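Local atomic coordinates of 2,4-dihydroxyhept-2-ene-1,7-dioic acid aldolase (Kordia algicida OT-1, PDB entry 6BDE), a protein that binds heme and probably serves as a nitric oxide/oxygen sensor of the H-NOX family, despite the aldolase name it carries. Residues Glu122-Ala126 against Asn127-Met131; Val61-Asp64 against Asp65-Thr69; Ala97-Glu100 against Asn101-Val105. The protein carries 1 engineered substitution. All blocks are in the same frame, centred on the assembly; numbering follows the deposited sequence.

Contact 1: residues Glu122-Ala126 against Asn127-Met131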
ATOM      1  N   GLU A 122     -13.092  11.985   7.737  1.00 34.01           N
ATOM      2  CA  GLU A 122     -13.533  13.287   8.215  1.00 38.78           C
ATOM      3  C   GLU A 122     -14.643  13.892   7.371  1.00 42.12           C
ATOM      4  O   GLU A 122     -15.511  14.576   7.915  1.00 48.43           O
ATOM      5  CB  GLU A 122     -12.353  14.266   8.267  1.00 41.28           C
ATOM      6  CG  GLU A 122     -11.296  13.901   9.297  1.00 38.45           C
ATOM      7  CD  GLU A 122     -10.227  14.967   9.441  1.00 49.54           C
ATOM      8  OE1 GLU A 122     -10.039  15.757   8.491  1.00 50.29           O
ATOM      9  OE2 GLU A 122      -9.574  15.015  10.505  1.00 48.76           O
ATOM     10  N   GLU A 123     -14.631  13.655   6.060  1.00 41.30           N
ATOM     11  CA  GLU A 123     -15.683  14.103   5.160  1.00 45.97           C
ATOM     12  C   GLU A 123     -15.916  13.027   4.110  1.00 39.90           C
ATOM     13  O   GLU A 123     -14.991  12.308   3.725  1.00 42.21           O
ATOM     14  CB  GLU A 123     -15.330  15.431   4.475  1.00 59.96           C
ATOM     15  CG  GLU A 123     -15.098  16.593   5.425  1.00 73.80           C
ATOM     16  CD  GLU A 123     -14.547  17.816   4.722  1.00 85.58           C
ATOM     17  OE1 GLU A 123     -14.849  18.001   3.525  1.00 90.09           O
ATOM     18  OE2 GLU A 123     -13.809  18.590   5.367  1.00 89.87           O
ATOM     19  N   LYS A 124     -17.160  12.923   3.646  1.00 48.37           N
ATOM     20  CA  LYS A 124     -17.500  11.912   2.652  1.00 51.93           C
ATOM     21  C   LYS A 124     -18.751  12.332   1.895  1.00 59.95           C
ATOM     22  O   LYS A 124     -19.779  12.632   2.510  1.00 66.17           O
ATOM     23  CB  LYS A 124     -17.722  10.543   3.306  1.00 51.38           C
ATOM     24  CG  LYS A 124     -18.213   9.478   2.339  1.00 53.62           C
ATOM     25  CD  LYS A 124     -18.503   8.167   3.050  1.00 61.83           C
ATOM     26  CE  LYS A 124     -18.859   7.071   2.057  1.00 68.58           C
ATOM     27  NZ  LYS A 124     -19.948   7.487   1.131  1.00 72.33           N
ATOM     28  N   THR A 125     -18.654  12.353   0.571  1.00 47.89           N
ATOM     29  CA  THR A 125     -19.803  12.447  -0.317  1.00 49.97           C
ATOM     30  C   THR A 125     -19.779  11.242  -1.257  1.00 50.81           C
ATOM     31  O   THR A 125     -18.987  10.310  -1.085  1.00 50.74           O
ATOM     32  CB  THR A 125     -19.804  13.767  -1.093  1.00 56.93           C
ATOM     33  OG1 THR A 125     -18.758  13.749  -2.073  1.00 53.44           O
ATOM     34  CG2 THR A 125     -19.593  14.946  -0.154  1.00 57.94           C
ATOM     35  N   ALA A 126     -20.656  11.264  -2.262  1.00 51.69           N
ATOM     36  CA  ALA A 126     -20.703  10.158  -3.211  1.00 57.25           C
ATOM     37  C   ALA A 126     -19.448  10.100  -4.072  1.00 56.48           C
ATOM     38  O   ALA A 126     -19.047   9.015  -4.506  1.00 55.75           O
ATOM     39  CB  ALA A 126     -21.946  10.270  -4.091  1.00 53.97           C
ATOM     40  N   ASN A 127     -18.815  11.248  -4.321  1.00 49.94           N
ATOM     41  CA  ASN A 127     -17.644  11.309  -5.186  1.00 44.35           C
ATOM     42  C   ASN A 127     -16.455  11.993  -4.520  1.00 48.07           C
ATOM     43  O   ASN A 127     -15.504  12.368  -5.218  1.00 42.24           O
ATOM     44  CB  ASN A 127     -17.988  12.028  -6.494  1.00 48.13           C
ATOM     45  CG  ASN A 127     -19.127  11.364  -7.241  1.00 52.90           C
ATOM     46  OD1 ASN A 127     -19.190  10.139  -7.344  1.00 58.36           O
ATOM     47  ND2 ASN A 127     -20.044  12.174  -7.757  1.00 56.39           N
ATOM     48  N   SER A 128     -16.479  12.170  -3.199  1.00 40.12           N
ATOM     49  CA  SER A 128     -15.374  12.781  -2.476  1.00 39.14           C
ATOM     50  C   SER A 128     -15.163  12.041  -1.164  1.00 39.46           C
ATOM     51  O   SER A 128     -16.090  11.447  -0.610  1.00 39.35           O
ATOM     52  CB  SER A 128     -15.622  14.269  -2.205  1.00 53.46           C
ATOM     53  OG  SER A 128     -14.407  14.942  -1.928  1.00 65.84           O
ATOM     54  N   LEU A 129     -13.927  12.087  -0.669  1.00 38.32           N
ATOM     55  CA  LEU A 129     -13.581  11.413   0.575  1.00 33.94           C
ATOM     56  C   LEU A 129     -12.296  12.012   1.124  1.00 33.87           C
ATOM     57  O   LEU A 129     -11.287  12.071   0.417  1.00 36.94           O
ATOM     58  CB  LEU A 129     -13.413   9.904   0.359  1.00 34.02           C
ATOM     59  CG  LEU A 129     -13.001   9.095   1.592  1.00 34.41           C
ATOM     60  CD1 LEU A 129     -14.112   9.113   2.628  1.00 37.97           C
ATOM     61  CD2 LEU A 129     -12.649   7.670   1.201  1.00 31.16           C
ATOM     62  N   THR A 130     -12.340  12.455   2.379  1.00 34.11           N
ATOM     63  CA  THR A 130     -11.170  12.973   3.076  1.00 33.36           C
ATOM     64  C   THR A 130     -10.907  12.091   4.288  1.00 30.41           C
ATOM     65  O   THR A 130     -11.769  11.966   5.165  1.00 33.01           O
ATOM     66  CB  THR A 130     -11.371  14.430   3.499  1.00 38.09           C
ATOM     67  OG1 THR A 130     -11.532  15.250   2.334  1.00 38.60           O
ATOM     68  CG2 THR A 130     -10.171  14.925   4.297  1.00 34.54           C
ATOM     69  N   MET A 131      -9.725  11.480   4.332  1.00 30.60           N
ATOM     70  CA  MET A 131      -9.360  10.564   5.401  1.00 31.05           C
ATOM     71  C   MET A 131      -7.998  10.935   5.967  1.00 33.40           C
ATOM     72  O   MET A 131      -7.138  11.473   5.264  1.00 33.37           O
ATOM     73  CB  MET A 131      -9.329   9.109   4.914  1.00 34.55           C
ATOM     74  CG  MET A 131     -10.685   8.535   4.555  1.00 37.83           C
ATOM     75  SD  MET A 131     -10.608   6.755   4.292  1.00 38.41           S
ATOM     76  CE  MET A 131      -9.431   6.661   2.948  1.00 35.31           C
TER
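The two arms of a tight beta hairpin meet here, E123 and K124 pairing with T130 and L129 across a turn at T125-S128, in the antiparallel sheet where strand 123-124 pairs with strand 128-134. E123 and T130 form the hydrogen-bonded antiparallel pair: T130 N donates a hydrogen bond to E123 O over 3.0 Å. Toward the turn the ladder continues with T125 N bonding to S128 O, also at 3.0 Å. At the other end T130 O takes two N-H groups, a straight bond from E122 N at 2.9 Å and a weak one from E123 N at 3.4 Å.

On the face carrying K124 and L129, the aliphatic root of the lysine crosses the leucine at a slant, K124 CB lying 3.9 Å from L129 CD1. The same methyl also approaches E123 O at 3.5 Å, so one branch of L129 serves both residues. The other face pairs E123 and T130, which approach most closely through their CB atoms, E123 CB to T130 CB, 4.2 Å. In the turn, chi1 of T125 (71°) sets OG1 between its backbone N and carbonyl carbon, from where it accepts a weak bond from N127 N and rests 3.2 Å from S128 CB.

The polar ends of the second arm look to strand 171-178: N127 OD1 bonds K178, and S128 OG meets N177 and the carbonyl of I176. L129 also packs on I93 and L96 of helix 92-96. E122 and E123 both facing T130 make a classic beta bulge at the corner where the chain passes from strand 118-121 into this short hairpin.

Contact 2: residues Val61-Asp64 against Asp65-Thr69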
ATOM      1  N   VAL A  61      15.502   5.746  -7.542  1.00 36.97           N
ATOM      2  CA  VAL A  61      14.057   5.943  -7.512  1.00 37.36           C
ATOM      3  C   VAL A  61      13.653   6.211  -6.071  1.00 38.32           C
ATOM      4  O   VAL A  61      14.105   5.520  -5.151  1.00 38.74           O
ATOM      5  CB  VAL A  61      13.309   4.723  -8.084  1.00 31.51           C
ATOM      6  CG1 VAL A  61      11.799   4.907  -7.954  1.00 30.03           C
ATOM      7  CG2 VAL A  61      13.713   4.480  -9.533  1.00 34.44           C
ATOM      8  N   SER A  62      12.812   7.222  -5.869  1.00 29.88           N
ATOM      9  CA  SER A  62      12.420   7.608  -4.522  1.00 29.51           C
ATOM     10  C   SER A  62      11.628   6.494  -3.845  1.00 29.70           C
ATOM     11  O   SER A  62      10.991   5.665  -4.501  1.00 32.20           O
ATOM     12  CB  SER A  62      11.585   8.887  -4.552  1.00 33.45           C
ATOM     13  OG  SER A  62      10.281   8.631  -5.046  1.00 35.39           O
ATOM     14  N   ILE A  63      11.678   6.480  -2.511  1.00 31.94           N
ATOM     15  CA  ILE A  63      10.888   5.515  -1.750  1.00 30.83           C
ATOM     16  C   ILE A  63       9.403   5.727  -2.013  1.00 28.37           C
ATOM     17  O   ILE A  63       8.624   4.768  -2.074  1.00 29.26           O
ATOM     18  CB  ILE A  63      11.227   5.615  -0.250  1.00 26.16           C
ATOM     19  CG1 ILE A  63      12.685   5.224  -0.007  1.00 33.16           C
ATOM     20  CG2 ILE A  63      10.297   4.733   0.575  1.00 26.89           C
ATOM     21  CD1 ILE A  63      13.090   5.248   1.451  1.00 36.31           C
ATOM     22  N   ASP A  64       8.993   6.987  -2.185  1.00 29.75           N
ATOM     23  CA  ASP A  64       7.615   7.301  -2.548  1.00 30.46           C
ATOM     24  C   ASP A  64       7.182   6.529  -3.791  1.00 30.16           C
ATOM     25  O   ASP A  64       6.169   5.822  -3.783  1.00 31.98           O
ATOM     26  CB  ASP A  64       7.470   8.807  -2.788  1.00 34.34           C
ATOM     27  CG  ASP A  64       7.248   9.586  -1.510  1.00 44.35           C
ATOM     28  OD1 ASP A  64       7.196   8.965  -0.431  1.00 38.52           O
ATOM     29  OD2 ASP A  64       7.126  10.827  -1.592  1.00 49.19           O
ATOM     30  N   ASP A  65       7.957   6.653  -4.871  1.00 30.52           N
ATOM     31  CA  ASP A  65       7.581   6.031  -6.137  1.00 27.90           C
ATOM     32  C   ASP A  65       7.681   4.513  -6.065  1.00 27.46           C
ATOM     33  O   ASP A  65       6.881   3.804  -6.688  1.00 29.71           O
ATOM     34  CB  ASP A  65       8.461   6.574  -7.262  1.00 28.08           C
ATOM     35  CG  ASP A  65       8.046   7.960  -7.708  1.00 34.89           C
ATOM     36  OD1 ASP A  65       7.150   8.552  -7.069  1.00 35.27           O
ATOM     37  OD2 ASP A  65       8.623   8.462  -8.693  1.00 37.41           O
ATOM     38  N   LEU A  66       8.663   3.994  -5.326  1.00 29.15           N
ATOM     39  CA  LEU A  66       8.777   2.548  -5.168  1.00 30.67           C
ATOM     40  C   LEU A  66       7.568   1.980  -4.436  1.00 31.92           C
ATOM     41  O   LEU A  66       7.020   0.946  -4.834  1.00 32.31           O
ATOM     42  CB  LEU A  66      10.067   2.198  -4.426  1.00 33.45           C
ATOM     43  CG  LEU A  66      11.384   2.467  -5.158  1.00 34.41           C
ATOM     44  CD1 LEU A  66      12.564   2.359  -4.204  1.00 34.48           C
ATOM     45  CD2 LEU A  66      11.546   1.509  -6.329  1.00 35.74           C
ATOM     46  N   LEU A  67       7.134   2.649  -3.362  1.00 27.78           N
ATOM     47  CA  LEU A  67       5.973   2.180  -2.616  1.00 29.01           C
ATOM     48  C   LEU A  67       4.681   2.379  -3.399  1.00 30.31           C
ATOM     49  O   LEU A  67       3.750   1.577  -3.264  1.00 28.17           O
ATOM     50  CB  LEU A  67       5.893   2.892  -1.266  1.00 27.50           C
ATOM     51  CG  LEU A  67       6.862   2.395  -0.190  1.00 34.90           C
ATOM     52  CD1 LEU A  67       6.708   3.205   1.088  1.00 32.84           C
ATOM     53  CD2 LEU A  67       6.652   0.914   0.079  1.00 31.03           C
ATOM     54  N   LEU A  68       4.602   3.435  -4.212  1.00 30.65           N
ATOM     55  CA  LEU A  68       3.432   3.622  -5.066  1.00 28.97           C
ATOM     56  C   LEU A  68       3.300   2.470  -6.054  1.00 30.25           C
ATOM     57  O   LEU A  68       2.227   1.874  -6.191  1.00 28.85           O
ATOM     58  CB  LEU A  68       3.526   4.963  -5.800  1.00 31.95           C
ATOM     59  CG  LEU A  68       2.257   5.516  -6.460  1.00 36.93           C
ATOM     60  CD1 LEU A  68       2.324   7.032  -6.541  1.00 49.26           C
ATOM     61  CD2 LEU A  68       2.019   4.921  -7.845  1.00 34.87           C
ATOM     62  N   THR A  69       4.391   2.147  -6.753  1.00 34.07           N
ATOM     63  CA  THR A  69       4.368   1.037  -7.701  1.00 34.47           C
ATOM     64  C   THR A  69       4.044  -0.278  -7.001  1.00 35.68           C
ATOM     65  O   THR A  69       3.281  -1.098  -7.525  1.00 36.51           O
ATOM     66  CB  THR A  69       5.711   0.943  -8.427  1.00 36.55           C
ATOM     67  OG1 THR A  69       5.934   2.146  -9.175  1.00 37.30           O
ATOM     68  CG2 THR A  69       5.727  -0.245  -9.378  1.00 39.39           C
TER
HETATM   69  O   HOH W   1      11.681   8.788  -8.085  1.00 34.71           O
HETATM   70  O   HOH W   2       8.567  10.640  -5.992  1.00 43.44           O
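S62 sits at the N-cap of helix 63-81, its carbonyl O receiving L66 N at 3.0 Å, and the same i to i+4 pattern carries on from I63 to L67 and from D64 to L68. The serine hydroxyl caps the first turn: chi1 of 73° sets S62 OG between its backbone N and carbonyl carbon, facing D65 N, from which it accepts over 3.1 Å in a nearly straight bond (164°). Water 1 links S62 N to D65 OD2, accepting from the amide at 2.9 Å and donating to the carboxylate at 3.1 Å. Water 2 joins S62 OG to the other carboxylate oxygen, OD1 of D65, the latter bond being weak.

Beside this polar cap lies a hydrophobic staple. V61, one residue ahead of the cap, crosses the L66 side chain at a slant and puts CG1 3.7 Å from L66 CG. Themselves one turn apart, I63 and L67 run side by side, I63 CG2 touching L67 CD1 at 3.9 Å; both also pack on helix 45-59. The cap thus gives the amide of D65 an acceptor that the helix itself cannot supply, and the carboxylates of D64 and D65 probably interact favourably with the positive end of the helix dipole.

Contact 3: residues Ala97-Glu100 against Asn101-Val105. With HEM (protoporphyrin IX containing Fe), chain B.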
ATOM      1  N   ALA A  97     -13.813   4.236   2.219  1.00 31.59           N
ATOM      2  CA  ALA A  97     -14.356   4.621   3.517  1.00 37.65           C
ATOM      3  C   ALA A  97     -14.646   3.422   4.408  1.00 37.24           C
ATOM      4  O   ALA A  97     -15.072   3.613   5.553  1.00 37.81           O
ATOM      5  CB  ALA A  97     -15.626   5.451   3.331  1.00 36.95           C
ATOM      6  N   SER A  98     -14.428   2.204   3.916  1.00 39.18           N
ATOM      7  CA  SER A  98     -14.690   0.986   4.672  1.00 40.81           C
ATOM      8  C   SER A  98     -13.414   0.223   5.008  1.00 36.39           C
ATOM      9  O   SER A  98     -13.492  -0.923   5.464  1.00 39.29           O
ATOM     10  CB  SER A  98     -15.650   0.085   3.895  1.00 38.27           C
ATOM     11  OG  SER A  98     -16.869   0.754   3.624  1.00 41.00           O
ATOM     12  N   ILE A  99     -12.246   0.827   4.792  1.00 32.88           N
ATOM     13  CA  ILE A  99     -10.989   0.153   5.102  1.00 32.83           C
ATOM     14  C   ILE A  99     -10.869  -0.082   6.603  1.00 36.63           C
ATOM     15  O   ILE A  99     -10.512  -1.178   7.051  1.00 37.31           O
ATOM     16  CB  ILE A  99      -9.797   0.967   4.567  1.00 31.28           C
ATOM     17  CG1 ILE A  99      -9.878   1.104   3.047  1.00 32.35           C
ATOM     18  CG2 ILE A  99      -8.479   0.325   4.979  1.00 36.31           C
ATOM     19  CD1 ILE A  99      -9.022   2.219   2.503  1.00 33.58           C
ATOM     20  N   GLU A 100     -11.180   0.941   7.398  1.00 33.06           N
ATOM     21  CA  GLU A 100     -10.941   0.863   8.835  1.00 32.42           C
ATOM     22  C   GLU A 100     -11.928  -0.076   9.519  1.00 36.20           C
ATOM     23  O   GLU A 100     -11.530  -0.932  10.317  1.00 36.05           O
ATOM     24  CB  GLU A 100     -11.012   2.261   9.452  1.00 33.37           C
ATOM     25  CG  GLU A 100     -10.774   2.292  10.954  1.00 34.14           C
ATOM     26  CD  GLU A 100      -9.337   1.976  11.329  1.00 37.55           C
ATOM     27  OE1 GLU A 100      -8.445   2.136  10.468  1.00 40.53           O
ATOM     28  OE2 GLU A 100      -9.099   1.568  12.485  1.00 45.46           O
ATOM     29  N   ASN A 101     -13.220   0.066   9.225  1.00 38.46           N
ATOM     30  CA  ASN A 101     -14.252  -0.636   9.976  1.00 37.80           C
ATOM     31  C   ASN A 101     -14.719  -1.930   9.320  1.00 43.97           C
ATOM     32  O   ASN A 101     -15.609  -2.592   9.864  1.00 42.68           O
ATOM     33  CB  ASN A 101     -15.453   0.289  10.223  1.00 40.37           C
ATOM     34  CG  ASN A 101     -16.080   0.806   8.939  1.00 42.52           C
ATOM     35  OD1 ASN A 101     -15.767   0.344   7.842  1.00 41.98           O
ATOM     36  ND2 ASN A 101     -16.975   1.778   9.075  1.00 50.85           N
ATOM     37  N   HIS A 102     -14.152  -2.314   8.176  1.00 39.79           N
ATOM     38  CA  HIS A 102     -14.508  -3.599   7.585  1.00 38.56           C
ATOM     39  C   HIS A 102     -13.301  -4.329   7.010  1.00 37.58           C
ATOM     40  O   HIS A 102     -12.978  -5.436   7.449  1.00 42.04           O
ATOM     41  CB  HIS A 102     -15.562  -3.430   6.489  1.00 40.78           C
ATOM     42  CG  HIS A 102     -15.927  -4.716   5.813  1.00 52.39           C
ATOM     43  ND1 HIS A 102     -16.034  -4.834   4.444  1.00 56.17           N
ATOM     44  CD2 HIS A 102     -16.199  -5.942   6.319  1.00 59.70           C
ATOM     45  CE1 HIS A 102     -16.361  -6.077   4.135  1.00 63.81           C
ATOM     46  NE2 HIS A 102     -16.467  -6.769   5.255  1.00 57.17           N
ATOM     47  N   ILE A 103     -12.640  -3.721   6.021  1.00 37.46           N
ATOM     48  CA  ILE A 103     -11.592  -4.422   5.278  1.00 37.84           C
ATOM     49  C   ILE A 103     -10.473  -4.859   6.215  1.00 33.32           C
ATOM     50  O   ILE A 103     -10.152  -6.049   6.318  1.00 37.90           O
ATOM     51  CB  ILE A 103     -11.058  -3.543   4.135  1.00 39.19           C
ATOM     52  CG1 ILE A 103     -12.112  -3.405   3.034  1.00 42.50           C
ATOM     53  CG2 ILE A 103      -9.774  -4.131   3.572  1.00 36.56           C
ATOM     54  CD1 ILE A 103     -11.785  -2.346   2.007  1.00 41.65           C
ATOM     55  N   HIS A 104      -9.868  -3.903   6.920  1.00 33.71           N
ATOM     56  CA  HIS A 104      -8.769  -4.240   7.814  1.00 35.28           C
ATOM     57  C   HIS A 104      -9.233  -4.939   9.086  1.00 38.50           C
ATOM     58  O   HIS A 104      -8.397  -5.498   9.805  1.00 38.67           O
ATOM     59  CB  HIS A 104      -7.963  -2.982   8.151  1.00 31.59           C
ATOM     60  CG  HIS A 104      -6.968  -2.610   7.095  1.00 29.00           C
ATOM     61  ND1 HIS A 104      -6.294  -1.409   7.092  1.00 30.45           N
ATOM     62  CD2 HIS A 104      -6.536  -3.287   6.003  1.00 32.93           C
ATOM     63  CE1 HIS A 104      -5.488  -1.361   6.043  1.00 30.26           C
ATOM     64  NE2 HIS A 104      -5.616  -2.489   5.369  1.00 24.92           N
ATOM     65  N   VAL A 105     -10.537  -4.931   9.376  1.00 32.67           N
ATOM     66  CA  VAL A 105     -11.061  -5.805  10.419  1.00 38.06           C
ATOM     67  C   VAL A 105     -10.977  -7.259   9.975  1.00 35.75           C
ATOM     68  O   VAL A 105     -10.606  -8.144  10.756  1.00 43.99           O
ATOM     69  CB  VAL A 105     -12.504  -5.403  10.782  1.00 42.31           C
ATOM     70  CG1 VAL A 105     -13.133  -6.447  11.694  1.00 45.15           C
ATOM     71  CG2 VAL A 105     -12.525  -4.032  11.442  1.00 41.41           C
TER
HETATM   72  CHA HEM B 201      -0.893  -3.217   5.375  1.00 38.91           C
HETATM   73  CHB HEM B 201      -4.516  -6.835   3.566  1.00 36.41           C
HETATM   74  CHC HEM B 201      -7.396  -2.785   1.182  1.00 37.90           C
HETATM   75  CHD HEM B 201      -3.630   0.817   2.785  1.00 31.59           C
HETATM   76  C1A HEM B 201      -1.966  -4.433   4.850  1.00 35.01           C
HETATM   77  C2A HEM B 201      -1.351  -5.689   5.066  1.00 39.84           C
HETATM   78  C3A HEM B 201      -2.247  -6.574   4.621  1.00 38.67           C
HETATM   79  C4A HEM B 201      -3.324  -5.787   4.167  1.00 36.53           C
HETATM   80  CMA HEM B 201      -2.131  -8.096   4.613  1.00 39.23           C
HETATM   81  CAA HEM B 201       0.012  -5.975   5.695  1.00 32.68           C
HETATM   82  CBA HEM B 201      -0.185  -6.106   7.209  1.00 36.99           C
HETATM   83  CGA HEM B 201       1.106  -6.527   7.905  1.00 38.82           C
HETATM   84  O1A HEM B 201       1.081  -6.872   9.116  1.00 40.13           O
HETATM   85  O2A HEM B 201       2.195  -6.534   7.274  1.00 40.66           O
HETATM   86  C1B HEM B 201      -5.526  -5.827   2.728  1.00 36.52           C
HETATM   87  C2B HEM B 201      -6.570  -6.444   1.776  1.00 36.40           C
HETATM   88  C3B HEM B 201      -7.273  -5.347   1.198  1.00 39.00           C
HETATM   89  C4B HEM B 201      -6.647  -4.128   1.811  1.00 35.51           C
HETATM   90  CMB HEM B 201      -6.804  -7.933   1.521  1.00 46.72           C
HETATM   91  CAB HEM B 201      -8.423  -5.380   0.197  1.00 38.06           C
HETATM   92  CBB HEM B 201      -9.531  -6.037   0.468  1.00 53.14           C
HETATM   93  C1C HEM B 201      -6.286  -1.543   1.578  1.00 34.91           C
HETATM   94  C2C HEM B 201      -6.543  -0.384   0.812  1.00 32.73           C
HETATM   95  C3C HEM B 201      -5.612   0.498   1.212  1.00 33.14           C
HETATM   96  C4C HEM B 201      -4.866  -0.186   2.191  1.00 31.83           C
HETATM   97  CMC HEM B 201      -7.638  -0.179  -0.232  1.00 35.05           C
HETATM   98  CAC HEM B 201      -5.414   1.930   0.727  1.00 43.12           C
HETATM   99  CBC HEM B 201      -5.823   2.933   1.474  1.00 46.74           C
HETATM  100  C1D HEM B 201      -2.649  -0.271   3.595  1.00 30.76           C
HETATM  101  C2D HEM B 201      -1.323   0.387   3.895  1.00 29.79           C
HETATM  102  C3D HEM B 201      -0.567  -0.610   4.569  1.00 27.82           C
HETATM  103  C4D HEM B 201      -1.475  -1.857   4.648  1.00 30.76           C
HETATM  104  CMD HEM B 201      -0.887   1.814   3.571  1.00 30.63           C
HETATM  105  CAD HEM B 201       0.857  -0.466   5.105  1.00 30.61           C
HETATM  106  CBD HEM B 201       0.891  -0.619   6.622  1.00 32.71           C
HETATM  107  CGD HEM B 201       0.875   0.764   7.262  1.00 32.24           C
HETATM  108  O1D HEM B 201       0.600   1.772   6.559  1.00 30.69           O
HETATM  109  O2D HEM B 201       1.130   0.889   8.488  1.00 30.75           O
HETATM  110  NA  HEM B 201      -3.208  -4.389   4.209  1.00 35.39           N
HETATM  111  NB  HEM B 201      -5.486  -4.286   2.727  1.00 37.45           N
HETATM  112  NC  HEM B 201      -5.186  -1.529   2.444  1.00 33.52           N
HETATM  113  ND  HEM B 201      -2.841  -1.705   3.947  1.00 32.89           N
HETATM  114 FE   HEM B 201      -4.478  -2.878   3.768  1.00 33.46          FE
HETATM  115  O   HOH W   3     -14.062   2.973   8.158  1.00 39.76           O
HETATM  116  O   HOH W   4      -6.957   0.884   8.629  1.00 36.71           O
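I99 stands over the ring of H104 at the start of helix 99-110, the proximal helix of the H-NOX fold, which delivers the axial histidine to the heme iron. From CB the isoleucine splits into two branches. CG2 lies anti to the backbone N and meets the imidazole face in a CH-pi contact, 3.7 Å from the centroid of the H104 ring. CG1 goes the other way, to I103 CD1 at 4.1 Å, and carries the tip, CD1, onto the heme vinyl carbon CBC at 3.4 Å. Replacing I99 by an alanine would probably open a gap beside this vinyl and strip the methyl packing from one face of the H104 ring.

The backbone takes a wider, pi-type turn here: I103 N bonds to S98 O, and H104 N to I99 O at 2.8 Å, each an i to i+5 bond. I103, the residue before the iron-binding histidine, lays CG2 against the porphyrin, 3.6 Å from heme C4B. The rotation of the imidazole is held at both nitrogens. Water 4, in the ring plane, accepts from H104 ND1 at 2.8 Å and donates to E100 OE1, itself bonded to F119 N, while H104 NE2 coordinates the iron at 2.0 Å.

Contact 3 supplies the iron ligand, H104, whereas neither of the other two touches the heme. Contact 1 abuts contact 3 directly: L129 CD2 of the hairpin packs 3.8 Å from A97 N, and K124 CE comes equally near A97 CB, so the hairpin packs against the residue that leads into helix 99-110. Contact 2 lies across the chain's centre from contact 3, their nearest atoms about 13 Å apart, and its centre is 26 Å from that of contact 1. Even so, the side chains of L129 and L67 are each about 8 Å from the heme.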